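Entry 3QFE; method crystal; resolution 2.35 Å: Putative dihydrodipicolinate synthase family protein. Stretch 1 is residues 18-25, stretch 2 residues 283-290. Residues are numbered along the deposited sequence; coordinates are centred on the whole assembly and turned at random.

Stretch 1 18-25: AVTFFDSK
Stretch 2, residues 283-290: EEKLRPRK

Two segments of one chain, at least 260 residues apart in sequence wherever they touch, pack with 512 Å² of surface buried between them. Residues 18-25 run largely extended, with phi/psi near -91/134 at Phe 21 and -127/132 at Phe 22, before Ser 24 turns to -70/-31. In the second stretch, residues 283-285 finish a helix; Leu 286 (-109/21) is the first to leave helical phi/psi, and the chain then extends from Arg 287 (-58/145) to Arg 289 (-66/140). The register is set by Phe 22 and Lys 285, whose CA atoms lie 5.0 Å apart.

The polar link is a single backbone hydrogen bond, from Phe 22 N to Lys 285 O, at 2.8 Å and nearly straight (172° at the hydrogen). A carbonyl near the end of a helix is well placed to accept a donor from another segment. Two CA-H...O contacts flank this bond: Phe 21 CA lies 3.4 Å from Lys 285 O, and Lys 285 CA lies 3.3 Å from Phe 22 O. Within the second stretch, a weak hydrogen bond from Arg 287 N to Glu 284 O, 3.4 Å long, spans the helix end.

Apolar packing centres on Leu 286, whose side chain (chi1 m, chi2 t) lies over one face of the buried Phe 21 ring (chi1 -75°, chi2 -97°). Leu 286 CD2 stands 3.8 Å from the ring centroid of Phe 21, only 3° off the normal, while Leu 286 CD1 comes within 3.5 Å of Phe 21 CE1. A branched leucine thus offers two methyls to the flat ring. Leu 286 CD2 also meets Val 19 CG2 at 3.8 Å; Val 19 (chi1 m) points toward the second stretch. At the ring edge, Lys 285 CB approaches Phe 21 CD1 to 3.6 Å. The lysine's long chain (m, t, t, t) leads away, so its aliphatic base packs here while NZ is hydrogen-bonded elsewhere in the structure.

Phe 22 (chi1 -61°, chi2 -71°) has the largest area of any residue here covered by the other stretch, 116 Å² over the whole residue. Arg 289 CG sits over its ring face, 3.6 Å from the ring centroid and 9° off the normal. Phe 22 CE1 in turn lies over a face of the guanidinium, 3.5 Å from Arg 289 NE. Arginine suits this buried site because its methylenes and flat guanidinium can both pack against an aromatic ring. At the ring edge, Phe 22 CD2 lies 3.8 Å from Arg 287 O.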

# COMPACT_ATOMS: atom_id res chain seq x y z
N ALA A 18 -4.73 1.46 1.70
CA ALA A 18 -6.14 1.78 1.87
C ALA A 18 -6.53 3.13 1.27
O ALA A 18 -5.78 4.10 1.37
CB ALA A 18 -6.52 1.72 3.34
N VAL A 19 -7.71 3.19 0.66
CA VAL A 19 -8.24 4.46 0.16
C VAL A 19 -8.76 5.31 1.33
O VAL A 19 -8.88 4.81 2.45
CB VAL A 19 -9.35 4.25 -0.91
CG1 VAL A 19 -8.74 3.67 -2.19
CG2 VAL A 19 -10.47 3.35 -0.40
N THR A 20 -9.08 6.59 1.06
CA THR A 20 -9.55 7.52 2.09
C THR A 20 -10.96 8.03 1.84
O THR A 20 -11.30 8.45 0.72
CB THR A 20 -8.58 8.71 2.18
OG1 THR A 20 -7.29 8.21 2.54
CG2 THR A 20 -9.04 9.75 3.24
N PHE A 21 -11.77 8.02 2.90
CA PHE A 21 -13.15 8.48 2.88
C PHE A 21 -13.24 9.97 3.24
O PHE A 21 -12.62 10.41 4.21
CB PHE A 21 -13.96 7.68 3.93
CG PHE A 21 -14.28 6.26 3.50
CD1 PHE A 21 -15.51 5.95 2.92
CD2 PHE A 21 -13.35 5.24 3.65
CE1 PHE A 21 -15.82 4.62 2.52
CE2 PHE A 21 -13.65 3.94 3.23
CZ PHE A 21 -14.90 3.63 2.67
N PHE A 22 -14.03 10.74 2.48
CA PHE A 22 -14.25 12.16 2.75
C PHE A 22 -15.74 12.46 2.83
O PHE A 22 -16.51 12.07 1.92
CB PHE A 22 -13.67 13.07 1.64
CG PHE A 22 -12.18 12.95 1.47
CD1 PHE A 22 -11.31 13.46 2.45
CD2 PHE A 22 -11.65 12.34 0.34
CE1 PHE A 22 -9.94 13.37 2.30
CE2 PHE A 22 -10.27 12.25 0.18
CZ PHE A 22 -9.42 12.75 1.17
N ASP A 23 -16.14 13.18 3.87
CA ASP A 23 -17.47 13.76 3.89
C ASP A 23 -17.49 14.89 2.86
O ASP A 23 -16.83 15.91 3.03
CB ASP A 23 -17.82 14.28 5.29
CG ASP A 23 -19.20 14.91 5.34
OD1 ASP A 23 -20.21 14.20 5.16
OD2 ASP A 23 -19.30 16.13 5.56
N SER A 24 -18.24 14.72 1.78
CA SER A 24 -18.17 15.70 0.70
C SER A 24 -18.78 17.07 1.02
O SER A 24 -18.31 18.09 0.53
CB SER A 24 -18.74 15.13 -0.60
OG SER A 24 -20.11 14.82 -0.45
N LYS A 25 -19.81 17.11 1.87
CA LYS A 25 -20.45 18.38 2.25
C LYS A 25 -19.50 19.33 2.99
O LYS A 25 -19.57 20.55 2.83
CB LYS A 25 -21.71 18.14 3.08
N GLU A 283 -20.19 5.58 -2.31
CA GLU A 283 -19.80 6.24 -3.54
C GLU A 283 -19.57 7.75 -3.38
O GLU A 283 -18.69 8.30 -4.02
CB GLU A 283 -20.80 5.95 -4.66
CG GLU A 283 -20.40 6.61 -5.97
CD GLU A 283 -21.24 6.16 -7.15
OE1 GLU A 283 -21.77 5.02 -7.09
OE2 GLU A 283 -21.36 6.94 -8.13
N GLU A 284 -20.37 8.42 -2.55
CA GLU A 284 -20.18 9.85 -2.35
C GLU A 284 -18.92 10.09 -1.52
O GLU A 284 -18.16 11.01 -1.81
CB GLU A 284 -21.41 10.49 -1.69
N LYS A 285 -18.66 9.21 -0.55
CA LYS A 285 -17.58 9.34 0.41
C LYS A 285 -16.23 9.01 -0.18
O LYS A 285 -15.19 9.38 0.37
CB LYS A 285 -17.84 8.42 1.61
CG LYS A 285 -19.02 8.81 2.46
CD LYS A 285 -19.48 7.68 3.36
CE LYS A 285 -20.51 8.21 4.36
NZ LYS A 285 -21.16 7.07 5.08
N LEU A 286 -16.27 8.30 -1.31
CA LEU A 286 -15.06 7.90 -1.99
C LEU A 286 -14.83 8.64 -3.32
O LEU A 286 -14.07 8.19 -4.20
CB LEU A 286 -15.03 6.37 -2.17
CG LEU A 286 -14.80 5.66 -0.83
CD1 LEU A 286 -15.18 4.18 -0.91
CD2 LEU A 286 -13.36 5.84 -0.37
N ARG A 287 -15.47 9.80 -3.46
CA ARG A 287 -15.00 10.80 -4.41
C ARG A 287 -13.56 11.20 -4.10
O ARG A 287 -13.15 11.21 -2.96
CB ARG A 287 -15.89 12.04 -4.35
CG ARG A 287 -17.24 11.83 -5.00
CD ARG A 287 -18.14 13.02 -4.75
NE ARG A 287 -19.54 12.61 -4.89
CZ ARG A 287 -20.55 13.42 -5.20
NH1 ARG A 287 -20.34 14.72 -5.39
NH2 ARG A 287 -21.78 12.92 -5.31
N PRO A 288 -12.77 11.49 -5.14
CA PRO A 288 -11.49 12.14 -4.92
C PRO A 288 -11.70 13.47 -4.19
O PRO A 288 -12.75 14.08 -4.32
CB PRO A 288 -10.97 12.41 -6.34
CG PRO A 288 -12.04 11.92 -7.29
CD PRO A 288 -12.97 11.06 -6.53
N ARG A 289 -10.71 13.90 -3.42
CA ARG A 289 -10.86 15.15 -2.68
C ARG A 289 -10.93 16.33 -3.66
O ARG A 289 -10.24 16.34 -4.67
CB ARG A 289 -9.71 15.34 -1.67
CG ARG A 289 -10.20 15.97 -0.42
CD ARG A 289 -9.11 16.49 0.51
NE ARG A 289 -9.73 16.86 1.78
CZ ARG A 289 -9.10 16.92 2.95
NH1 ARG A 289 -7.80 16.69 3.05
NH2 ARG A 289 -9.79 17.23 4.04
N LYS A 290 -11.80 17.28 -3.35
CA LYS A 290 -11.86 18.58 -4.01
C LYS A 290 -10.48 19.15 -4.29
O LYS A 290 -9.61 19.11 -3.42
CB LYS A 290 -12.60 19.58 -3.10
CG LYS A 290 -13.88 20.05 -3.65
CD LYS A 290 -14.83 20.58 -2.59
CE LYS A 290 -14.21 21.60 -1.67
NZ LYS A 290 -15.22 22.66 -1.38